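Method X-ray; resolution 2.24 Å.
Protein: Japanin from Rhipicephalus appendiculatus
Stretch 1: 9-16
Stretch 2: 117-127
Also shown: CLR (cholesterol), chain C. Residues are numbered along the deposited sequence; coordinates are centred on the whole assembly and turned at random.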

# COMPACT_ATOMS: atom_id res chain seq x y z
N THR A 9 -13.65 -0.70 0.34
CA THR A 9 -13.84 0.40 -0.60
C THR A 9 -13.17 1.72 -0.25
O THR A 9 -13.28 2.67 -1.04
CB THR A 9 -15.35 0.59 -0.82
OG1 THR A 9 -15.99 0.78 0.44
CG2 THR A 9 -15.98 -0.59 -1.53
N GLN A 10 -12.46 1.80 0.86
CA GLN A 10 -11.75 3.04 1.21
C GLN A 10 -10.37 3.08 0.56
O GLN A 10 -9.72 2.06 0.39
CB GLN A 10 -11.60 3.20 2.73
CG GLN A 10 -12.87 3.78 3.38
CD GLN A 10 -13.07 5.27 3.15
OE1 GLN A 10 -12.12 6.06 2.94
NE2 GLN A 10 -14.30 5.70 3.26
N THR A 11 -9.92 4.27 0.21
CA THR A 11 -8.60 4.48 -0.37
C THR A 11 -7.55 4.24 0.70
O THR A 11 -7.74 4.67 1.83
CB THR A 11 -8.50 5.89 -0.97
OG1 THR A 11 -9.47 6.00 -1.99
CG2 THR A 11 -7.12 6.22 -1.53
N LEU A 12 -6.45 3.57 0.33
CA LEU A 12 -5.34 3.29 1.23
C LEU A 12 -4.11 4.06 0.78
O LEU A 12 -3.82 4.11 -0.40
CB LEU A 12 -5.03 1.80 1.25
CG LEU A 12 -6.07 0.86 1.81
CD1 LEU A 12 -5.72 -0.58 1.46
CD2 LEU A 12 -6.17 1.02 3.34
N TYR A 13 -3.37 4.62 1.73
CA TYR A 13 -2.18 5.42 1.50
C TYR A 13 -0.98 4.76 2.11
O TYR A 13 -1.04 4.32 3.27
CB TYR A 13 -2.34 6.80 2.16
CG TYR A 13 -3.56 7.54 1.68
CD1 TYR A 13 -4.81 7.32 2.26
CD2 TYR A 13 -3.49 8.43 0.62
CE1 TYR A 13 -5.96 7.95 1.77
CE2 TYR A 13 -4.60 9.11 0.16
CZ TYR A 13 -5.85 8.85 0.72
OH TYR A 13 -6.95 9.53 0.26
N LEU A 14 0.15 4.74 1.36
CA LEU A 14 1.40 4.17 1.84
C LEU A 14 1.98 5.09 2.90
O LEU A 14 2.21 6.27 2.64
CB LEU A 14 2.39 3.97 0.67
CG LEU A 14 3.73 3.32 1.03
CD1 LEU A 14 3.53 1.90 1.51
CD2 LEU A 14 4.67 3.39 -0.16
N ALA A 15 2.09 4.59 4.12
CA ALA A 15 2.57 5.40 5.25
C ALA A 15 3.98 5.01 5.67
O ALA A 15 4.64 5.76 6.36
CB ALA A 15 1.62 5.22 6.42
N GLY A 16 4.45 3.84 5.28
CA GLY A 16 5.78 3.39 5.67
C GLY A 16 6.18 2.18 4.88
O GLY A 16 5.31 1.45 4.43
N TRP A 117 -0.01 0.59 5.26
CA TRP A 117 -1.06 1.29 4.55
C TRP A 117 -2.08 1.75 5.54
O TRP A 117 -2.42 1.01 6.45
CB TRP A 117 -1.74 0.34 3.55
CG TRP A 117 -0.78 -0.26 2.58
CD1 TRP A 117 -0.03 -1.38 2.76
CD2 TRP A 117 -0.43 0.26 1.28
NE1 TRP A 117 0.82 -1.55 1.70
CE2 TRP A 117 0.57 -0.58 0.76
CE3 TRP A 117 -0.89 1.34 0.50
CZ2 TRP A 117 1.12 -0.39 -0.51
CZ3 TRP A 117 -0.27 1.59 -0.73
CH2 TRP A 117 0.71 0.73 -1.22
N VAL A 118 -2.54 2.98 5.40
CA VAL A 118 -3.55 3.55 6.26
C VAL A 118 -4.64 4.18 5.41
O VAL A 118 -4.39 4.61 4.29
CB VAL A 118 -2.96 4.58 7.26
CG1 VAL A 118 -1.96 3.94 8.22
CG2 VAL A 118 -2.35 5.80 6.57
N THR A 119 -5.82 4.36 5.99
CA THR A 119 -6.87 5.14 5.32
C THR A 119 -6.73 6.62 5.70
O THR A 119 -5.84 7.00 6.48
CB THR A 119 -8.26 4.63 5.71
OG1 THR A 119 -8.39 4.88 7.08
CG2 THR A 119 -8.46 3.16 5.40
N LEU A 120 -7.61 7.46 5.14
CA LEU A 120 -7.61 8.91 5.42
C LEU A 120 -7.65 9.27 6.89
O LEU A 120 -7.13 10.31 7.27
CB LEU A 120 -8.79 9.62 4.73
CG LEU A 120 -8.60 11.13 4.53
CD1 LEU A 120 -7.53 11.42 3.46
CD2 LEU A 120 -9.92 11.79 4.17
N LYS A 121 -8.26 8.42 7.71
CA LYS A 121 -8.36 8.62 9.14
C LYS A 121 -7.00 8.86 9.82
O LYS A 121 -6.94 9.62 10.79
CB LYS A 121 -9.06 7.41 9.76
CG LYS A 121 -9.31 7.48 11.24
CD LYS A 121 -9.97 6.22 11.69
CE LYS A 121 -10.31 6.28 13.15
NZ LYS A 121 -11.18 5.16 13.56
N TYR A 122 -5.93 8.21 9.34
CA TYR A 122 -4.63 8.32 9.97
C TYR A 122 -3.54 8.99 9.15
O TYR A 122 -2.39 8.92 9.57
CB TYR A 122 -4.16 6.91 10.37
CG TYR A 122 -5.11 6.12 11.25
CD1 TYR A 122 -5.69 6.70 12.38
CD2 TYR A 122 -5.24 4.75 11.10
CE1 TYR A 122 -6.49 5.96 13.25
CE2 TYR A 122 -5.99 3.98 11.99
CZ TYR A 122 -6.64 4.60 13.05
OH TYR A 122 -7.43 3.87 13.91
N VAL A 123 -3.83 9.61 7.99
CA VAL A 123 -2.76 10.15 7.13
C VAL A 123 -1.90 11.24 7.81
O VAL A 123 -0.69 11.30 7.58
CB VAL A 123 -3.22 10.62 5.72
CG1 VAL A 123 -3.67 9.45 4.87
CG2 VAL A 123 -4.27 11.72 5.77
N ASP A 124 -2.50 12.09 8.62
CA ASP A 124 -1.73 13.16 9.29
C ASP A 124 -1.23 12.74 10.69
O ASP A 124 -0.55 13.53 11.34
CB ASP A 124 -2.57 14.45 9.39
CG ASP A 124 -3.91 14.28 10.11
OD1 ASP A 124 -4.39 13.12 10.21
OD2 ASP A 124 -4.47 15.30 10.58
N ARG A 125 -1.63 11.56 11.19
CA ARG A 125 -1.24 11.11 12.52
C ARG A 125 -1.44 9.63 12.68
O ARG A 125 -2.54 9.16 12.95
CB ARG A 125 -1.97 11.88 13.66
CG ARG A 125 -3.33 12.52 13.35
CD ARG A 125 -4.46 11.57 12.96
NE ARG A 125 -5.70 12.35 12.75
CZ ARG A 125 -6.95 11.91 12.92
NH1 ARG A 125 -7.18 10.65 13.32
NH2 ARG A 125 -7.98 12.71 12.69
N ILE A 126 -0.34 8.90 12.55
CA ILE A 126 -0.34 7.45 12.71
C ILE A 126 -0.52 7.17 14.20
O ILE A 126 0.24 7.71 14.98
CB ILE A 126 1.01 6.85 12.19
CG1 ILE A 126 1.30 7.24 10.68
CG2 ILE A 126 1.04 5.32 12.36
CD1 ILE A 126 0.38 6.66 9.67
N PRO A 127 -1.47 6.32 14.60
CA PRO A 127 -1.59 5.97 16.03
C PRO A 127 -0.26 5.34 16.56
O PRO A 127 0.43 4.66 15.80
CB PRO A 127 -2.73 4.95 16.05
CG PRO A 127 -3.51 5.23 14.83
CD PRO A 127 -2.54 5.68 13.80
C1 CLR C . 6.27 2.51 -4.08
C2 CLR C . 7.48 3.45 -4.04
C3 CLR C . 8.07 3.51 -2.64
C4 CLR C . 8.44 2.13 -2.16
C5 CLR C . 7.30 1.14 -2.28
C6 CLR C . 6.97 0.37 -1.25
C7 CLR C . 5.87 -0.64 -1.25
C8 CLR C . 5.40 -1.00 -2.66
C9 CLR C . 5.25 0.29 -3.49
C10 CLR C . 6.59 1.08 -3.63
C11 CLR C . 4.56 0.02 -4.84
C12 CLR C . 3.26 -0.78 -4.72
C13 CLR C . 3.45 -2.11 -3.96
C14 CLR C . 4.07 -1.74 -2.60
C15 CLR C . 3.97 -3.05 -1.80
C16 CLR C . 2.60 -3.59 -2.21
C17 CLR C . 2.16 -2.80 -3.46
C18 CLR C . 4.32 -3.08 -4.78
C19 CLR C . 7.54 0.43 -4.66
C20 CLR C . 1.32 -3.64 -4.44
C21 CLR C . 0.86 -2.85 -5.67
C22 CLR C . 0.12 -4.29 -3.73
C23 CLR C . -0.73 -3.36 -2.82
C24 CLR C . -1.88 -4.09 -2.20
C25 CLR C . -2.71 -3.43 -1.11
C26 CLR C . -2.38 -2.06 -0.59
C27 CLR C . -4.19 -3.71 -1.15
O1 CLR C . 9.27 4.30 -2.69
O HOH W 1 -9.29 6.56 3.01

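The indole of Trp117 forms the apolar centre of the contact and buries more area against the opposing stretch than any other residue. Leu14 lies over one face of the ring: its CD1 sits 4.0 Å from the centroid of the six-membered ring of Trp117, only 15° off the normal, a CH-π geometry, and Leu14 CB packs 3.8 Å from Trp117 CZ3. The opposite face is covered by cholesterol, whose C26 approaches Trp117 CE2 to 3.6 Å, so the indole is sandwiched between protein and sterol. Leu14 also reaches the ligand, with CD2 3.9 Å from C6 of cholesterol. Leu12 extends this apolar layer through its CB, 4.2 Å from Trp117 CE3.

The backbone places these side chains together. Leu14 and Trp117 form a non-hydrogen-bonded antiparallel pair, whereas the adjacent pair, Tyr13 and Val118, is joined by two nearly linear hydrogen bonds: Tyr13 N to Val118 O (2.8 Å) and Val118 N to Tyr13 O (2.9 Å). The same carbonyls accept CA-H···O contacts, from Leu12 CA to Val118 O (3.5 Å) and from Trp117 CA to Tyr13 O (3.3 Å).

Tyr13 and Val118 project from the other face of the sheet. There Tyr13 CD1 meets Val123 CG1 at 3.6 Å, and Tyr13 CZ lies 4.1 Å from Leu120 CD1. Ala15 CB fits against Val118 CG2 (4.0 Å) and Ile126 CD1 (3.8 Å). Val123 lies within a type I turn from Tyr122 to Arg125, closed by a hydrogen bond from Arg125 N to Tyr122 O (3.2 Å), and Ile126 follows directly after it.

Beyond the Tyr13 and Val118 pair no direct backbone hydrogen bond joins the stretches; Thr11 O and Leu120 N, 4.3 Å apart, are linked through one water. This water donates to Thr11 O (2.7 Å) and Gln10 OE1 (2.9 Å) and accepts from Leu120 N (2.9 Å), bridging the stretches at their polar edge.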